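Local coordinates for hypothetical protein yqeU (Bacillus subtilis, PDB 1VHK) that probably methylates N3 of a specific uridine in the 16S rRNA of the assembled 30S ribosomal subunit, with S-adenosyl-L-methionine as methyl donor, at residues Y84-L89 with S200-F205; H108-F113 with P151-V156. One frame throughout, in Å; residues are numbered along the deposited sequence.

Interaction 1: Y84-L89 with S200-F205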
loop_
_atom_site.group_PDB
_atom_site.type_symbol
_atom_site.label_atom_id
_atom_site.label_comp_id
_atom_site.label_asym_id
_atom_site.label_seq_id
_atom_site.Cartn_x
_atom_site.Cartn_y
_atom_site.Cartn_z
ATOM N N TYR A 84 6.465 13.030 1.349
ATOM C CA TYR A 84 6.565 13.081 2.788
ATOM C C TYR A 84 5.202 12.868 3.451
ATOM O O TYR A 84 4.262 13.617 3.203
ATOM C CB TYR A 84 7.100 14.421 3.254
ATOM C CG TYR A 84 8.556 14.650 2.949
ATOM C CD1 TYR A 84 9.488 14.783 3.977
ATOM C CD2 TYR A 84 9.000 14.760 1.647
ATOM C CE1 TYR A 84 10.819 15.041 3.694
ATOM C CE2 TYR A 84 10.323 15.018 1.343
ATOM C CZ TYR A 84 11.221 15.150 2.377
ATOM O OH TYR A 84 12.534 15.414 2.079
ATOM N N ILE A 85 5.144 11.890 4.334
ATOM C CA ILE A 85 3.919 11.567 5.042
ATOM C C ILE A 85 3.917 12.185 6.438
ATOM O O ILE A 85 4.717 11.820 7.291
ATOM C CB ILE A 85 3.732 10.037 5.168
ATOM C CG1 ILE A 85 3.958 9.347 3.833
ATOM C CG2 ILE A 85 2.351 9.717 5.719
ATOM C CD1 ILE A 85 3.142 9.868 2.679
ATOM N N ALA A 86 2.996 13.116 6.685
ATOM C CA ALA A 86 2.833 13.653 8.036
ATOM C C ALA A 86 1.629 12.987 8.707
ATOM O O ALA A 86 0.510 13.303 8.283
ATOM C CB ALA A 86 2.612 15.160 7.996
ATOM N N SER A 87 1.807 12.210 9.781
ATOM C CA SER A 87 0.638 11.617 10.414
ATOM C C SER A 87 0.321 12.070 11.823
ATOM O O SER A 87 1.110 11.929 12.767
ATOM C CB SER A 87 0.743 10.080 10.400
ATOM O OG SER A 87 1.253 9.593 9.181
ATOM N N GLY A 88 -0.915 12.486 12.084
ATOM C CA GLY A 88 -1.276 12.791 13.492
ATOM C C GLY A 88 -1.213 11.500 14.319
ATOM O O GLY A 88 -1.893 10.506 14.023
ATOM N N LEU A 89 -0.377 11.499 15.364
ATOM C CA LEU A 89 -0.166 10.312 16.183
ATOM C C LEU A 89 -1.409 9.450 16.335
ATOM O O LEU A 89 -2.352 9.852 17.019
ATOM C CB LEU A 89 0.388 10.676 17.540
ATOM C CG LEU A 89 1.881 10.656 17.806
ATOM C CD1 LEU A 89 2.649 9.752 16.860
ATOM C CD2 LEU A 89 2.487 12.060 17.787
ATOM N N SER A 200 9.243 17.815 -4.312
ATOM C CA SER A 200 8.824 17.341 -3.031
ATOM C C SER A 200 7.364 17.565 -2.714
ATOM O O SER A 200 6.824 18.652 -2.926
ATOM C CB SER A 200 9.695 17.960 -1.921
ATOM O OG SER A 200 9.265 19.285 -1.626
ATOM N N LEU A 201 6.744 16.551 -2.071
ATOM C CA LEU A 201 5.335 16.704 -1.704
ATOM C C LEU A 201 5.076 16.280 -0.262
ATOM O O LEU A 201 5.546 15.246 0.201
ATOM C CB LEU A 201 4.461 15.932 -2.675
ATOM C CG LEU A 201 2.991 15.747 -2.292
ATOM C CD1 LEU A 201 2.206 17.053 -2.459
ATOM C CD2 LEU A 201 2.367 14.607 -3.085
ATOM N N LEU A 202 4.453 17.167 0.505
ATOM C CA LEU A 202 4.060 16.934 1.874
ATOM C C LEU A 202 2.552 16.650 1.911
ATOM O O LEU A 202 1.809 17.343 1.237
ATOM C CB LEU A 202 4.331 18.141 2.785
ATOM C CG LEU A 202 3.814 17.933 4.228
ATOM C CD1 LEU A 202 4.642 16.849 4.905
ATOM C CD2 LEU A 202 3.832 19.220 5.010
ATOM N N ILE A 203 2.170 15.580 2.593
ATOM C CA ILE A 203 0.766 15.185 2.700
ATOM C C ILE A 203 0.443 14.985 4.178
ATOM O O ILE A 203 1.147 14.198 4.830
ATOM C CB ILE A 203 0.431 13.873 1.965
ATOM C CG1 ILE A 203 0.964 13.815 0.542
ATOM C CG2 ILE A 203 -1.088 13.667 1.940
ATOM C CD1 ILE A 203 0.661 12.548 -0.216
ATOM N N VAL A 204 -0.454 15.791 4.757
ATOM C CA VAL A 204 -0.700 15.588 6.198
ATOM C C VAL A 204 -2.030 14.931 6.422
ATOM O O VAL A 204 -3.030 15.236 5.772
ATOM C CB VAL A 204 -0.493 16.851 7.017
ATOM C CG1 VAL A 204 0.074 17.992 6.179
ATOM C CG2 VAL A 204 -1.728 17.300 7.781
ATOM N N PHE A 205 -2.062 13.964 7.346
ATOM C CA PHE A 205 -3.301 13.255 7.681
ATOM C C PHE A 205 -3.683 13.489 9.136
ATOM O O PHE A 205 -2.786 13.617 9.985
ATOM C CB PHE A 205 -3.050 11.731 7.486
ATOM C CG PHE A 205 -2.547 11.412 6.111
ATOM C CD1 PHE A 205 -1.201 11.452 5.834
ATOM C CD2 PHE A 205 -3.439 11.087 5.105
ATOM C CE1 PHE A 205 -0.739 11.220 4.559
ATOM C CE2 PHE A 205 -2.981 10.817 3.828
ATOM C CZ PHE A 205 -1.626 10.857 3.565
#
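The two rings of this contact, Tyr84 and Phe205, each meet a backbone carbonyl of the partner strand at the ring edge, near the ring plane: Leu201 O beside Tyr84 and Ala86 O beside Phe205. CD1 of Phe205 comes 3.5 Å from Ala86 O, whereas CD2 of Tyr84 lies farther, 3.8 Å, from Leu201 O. Two further rings gather round Tyr84, Phe169 edge-to-face and His108 with its plane inclined. The Phe205 ring also takes an oblique approach from Ile85, whose CG2 reaches its CE1 at 3.6 Å. With CG of Phe205 anti to its own carbonyl carbon (chi1 -55°), the ring starts back along its strand toward that methyl, and the two side chains slant across each other. Tyr84 meets CB of Ser200 obliquely as well, and the polar end of Ser200 is occupied elsewhere, its OG bonded to the backbone N of Asp170. On the sheet face shared by Tyr84, Ala86, Leu202 and Val204, CD1 of Leu202 lies 3.8 Å from CB of Tyr84, and CB of Ala86 meets CB of Val204 at 3.7 Å. The backbones between the two faces form a regular parallel ladder, its strand segments 17° apart. Five backbone hydrogen bonds hold it, from Tyr84 N to Leu201 O (2.7 Å, 175° at the hydrogen) up to Gly88 N to Phe205 O (3.0 Å). Tyr84 and Ala86 give and receive one each, so alternate residues of 84-88 carry the pairing. The contact lies inside the parallel sheet of the SPOUT methyltransferase domain, with strand 109-113 flanking 82-88 and strand 171-175 flanking 200-205. Helix 239-253 lies over the Ile85 and Phe205 face through Pro240, with Ala239 and Leu244 beside it.

Interaction 2: H108-F113 with P151-V156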
loop_
_atom_site.group_PDB
_atom_site.type_symbol
_atom_site.label_atom_id
_atom_site.label_comp_id
_atom_site.label_asym_id
_atom_site.label_seq_id
_atom_site.Cartn_x
_atom_site.Cartn_y
_atom_site.Cartn_z
ATOM N N HIS A 108 8.999 8.854 0.911
ATOM C CA HIS A 108 10.355 9.347 1.078
ATOM C C HIS A 108 10.720 9.606 2.524
ATOM O O HIS A 108 11.874 9.415 2.904
ATOM C CB HIS A 108 10.661 10.603 0.225
ATOM C CG HIS A 108 12.075 11.079 0.446
ATOM N ND1 HIS A 108 13.173 10.424 -0.098
ATOM C CD2 HIS A 108 12.572 12.072 1.214
ATOM C CE1 HIS A 108 14.282 11.024 0.311
ATOM N NE2 HIS A 108 13.938 12.026 1.103
ATOM N N ALA A 109 9.744 9.971 3.358
ATOM C CA ALA A 109 10.124 10.232 4.765
ATOM C C ALA A 109 8.841 10.318 5.580
ATOM O O ALA A 109 7.805 10.415 4.945
ATOM C CB ALA A 109 10.923 11.521 4.877
ATOM N N PHE A 110 8.952 10.090 6.910
ATOM C CA PHE A 110 7.724 10.173 7.703
ATOM C C PHE A 110 7.861 11.234 8.775
ATOM O O PHE A 110 8.955 11.513 9.276
ATOM C CB PHE A 110 7.373 8.834 8.332
ATOM C CG PHE A 110 7.152 7.705 7.388
ATOM C CD1 PHE A 110 5.903 7.401 6.908
ATOM C CD2 PHE A 110 8.248 6.962 6.947
ATOM C CE1 PHE A 110 5.723 6.321 6.052
ATOM C CE2 PHE A 110 8.086 5.906 6.067
ATOM C CZ PHE A 110 6.811 5.582 5.635
ATOM N N ILE A 111 6.791 11.956 9.055
ATOM C CA ILE A 111 6.839 13.029 10.059
ATOM C C ILE A 111 5.610 12.913 10.970
ATOM O O ILE A 111 4.544 13.363 10.554
ATOM C CB ILE A 111 6.747 14.414 9.404
ATOM C CG1 ILE A 111 7.865 14.644 8.370
ATOM C CG2 ILE A 111 6.767 15.485 10.474
ATOM C CD1 ILE A 111 7.560 15.853 7.506
ATOM N N PRO A 112 5.762 12.301 12.121
ATOM C CA PRO A 112 4.676 12.140 13.077
ATOM C C PRO A 112 4.476 13.451 13.821
ATOM O O PRO A 112 5.472 14.155 14.060
ATOM C CB PRO A 112 5.170 11.051 14.018
ATOM C CG PRO A 112 6.414 10.525 13.420
ATOM C CD PRO A 112 7.010 11.692 12.640
ATOM N N PHE A 113 3.252 13.785 14.198
ATOM C CA PHE A 113 3.097 15.075 14.894
ATOM C C PHE A 113 1.956 15.020 15.864
ATOM O O PHE A 113 1.030 14.244 15.634
ATOM C CB PHE A 113 2.959 16.227 13.885
ATOM C CG PHE A 113 1.664 16.189 13.121
ATOM C CD1 PHE A 113 1.594 15.613 11.867
ATOM C CD2 PHE A 113 0.514 16.713 13.676
ATOM C CE1 PHE A 113 0.396 15.563 11.193
ATOM C CE2 PHE A 113 -0.695 16.623 13.025
ATOM C CZ PHE A 113 -0.755 16.035 11.773
ATOM N N PRO A 151 13.730 5.166 4.039
ATOM C CA PRO A 151 13.029 6.383 4.412
ATOM C C PRO A 151 13.345 6.796 5.843
ATOM O O PRO A 151 13.394 5.972 6.743
ATOM C CB PRO A 151 11.565 6.090 4.212
ATOM C CG PRO A 151 11.464 4.754 3.620
ATOM C CD PRO A 151 12.799 4.081 3.695
ATOM N N ARG A 152 13.551 8.098 6.025
ATOM C CA ARG A 152 13.814 8.684 7.319
ATOM C C ARG A 152 12.537 8.957 8.098
ATOM O O ARG A 152 11.458 9.235 7.565
ATOM C CB ARG A 152 14.678 9.930 7.173
ATOM C CG ARG A 152 14.793 10.779 8.426
ATOM C CD ARG A 152 16.106 11.537 8.496
ATOM N NE ARG A 152 16.062 12.823 7.808
ATOM C CZ ARG A 152 15.788 13.986 8.385
ATOM N NH1 ARG A 152 15.774 15.085 7.632
ATOM N NH2 ARG A 152 15.539 14.063 9.689
ATOM N N VAL A 153 12.581 8.636 9.379
ATOM C CA VAL A 153 11.447 8.853 10.283
ATOM C C VAL A 153 11.840 9.994 11.225
ATOM O O VAL A 153 12.882 9.932 11.894
ATOM C CB VAL A 153 11.083 7.603 11.076
ATOM C CG1 VAL A 153 9.704 7.728 11.720
ATOM C CG2 VAL A 153 11.136 6.361 10.220
HETATM N N MSE A 154 11.100 11.085 11.207
HETATM C CA MSE A 154 11.517 12.254 12.000
HETATM C C MSE A 154 11.055 12.164 13.431
HETATM O O MSE A 154 10.436 11.185 13.858
HETATM C CB MSE A 154 11.030 13.519 11.297
HETATM C CG MSE A 154 11.391 13.543 9.804
HETATM SE SE MSE A 154 11.368 15.348 9.120
HETATM C CE MSE A 154 12.861 16.059 10.077
ATOM N N ASP A 155 11.370 13.195 14.220
ATOM C CA ASP A 155 10.923 13.191 15.625
ATOM C C ASP A 155 9.483 13.678 15.691
ATOM O O ASP A 155 9.048 14.429 14.811
ATOM C CB ASP A 155 11.807 14.067 16.484
ATOM C CG ASP A 155 13.007 13.331 17.042
ATOM O OD1 ASP A 155 14.123 13.901 16.969
ATOM O OD2 ASP A 155 12.807 12.198 17.543
ATOM N N VAL A 156 8.712 13.189 16.656
ATOM C CA VAL A 156 7.329 13.683 16.729
ATOM C C VAL A 156 7.337 15.206 16.841
ATOM O O VAL A 156 8.119 15.850 17.520
ATOM C CB VAL A 156 6.519 12.996 17.802
ATOM C CG1 VAL A 156 6.928 11.520 17.893
ATOM C CG2 VAL A 156 6.646 13.669 19.150
HETATM O O HOH W 1 14.124 10.024 4.052
#
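Phe110 and Pro151 lie side by side and point the same way, CE2 of the ring meeting CB of the proline at 3.9 Å. CG of Phe110 stands anti to its carbonyl carbon (chi1 -59°), which turns the ring back toward the start of its strand, level with Pro151 of the neighbouring segment; CB of Val153 shares this sheet face, and Thr103 and Ile99 of helix 94-104 pack against it. Ile111 and the selenomethionine Met154 run alongside each other likewise, with SE 3.7 Å from CG1 of the isoleucine. The bend about CG-SE (chi3 67°) turns CE away from strand 109-113. Further along, CD of Pro112 faces Met154 O at 3.7 Å, and Pro112 O receives the CA-H of Val156.

Two backbone bonds pin the parallel register, Phe110 N to Arg152 O at 2.7 Å and Met154 N to Phe110 O at 2.9 Å. Before them a water takes over, donating to His108 O (2.6 Å) and accepting from Arg152 N (2.8 Å). Pro112 has no N-H to donate, and the next backbone bond of this edge joins it to His157. The short two-bond ladder is thus extended by carbon-to-oxygen contacts of Pro112 at one end and by the water at the other, where His108 O and Arg152 N, 3.8 Å apart, are too distant to bond directly.

From the N terminus, the chain runs through strand 82-88, then through helix 94-104 into strand 109-113. It leads by way of helix 131-144 to strand 152-153 on the far side of 109-113, a beta-alpha-beta crossover that closes interaction 2. After helix 159-165, strand 171-175 and helix 187-193, strand 200-205 returns to the other side of 82-88 and closes interaction 1, whose wider loop contains that of interaction 2; the two do not cross. Strands 82-88 and 109-113 join them directly, probably through hydrogen bonds from Ile111 N to Ile85 O and from Ser87 N to Ile111 O. Together they assemble the margin and centre of the methyltransferase domain's parallel sheet.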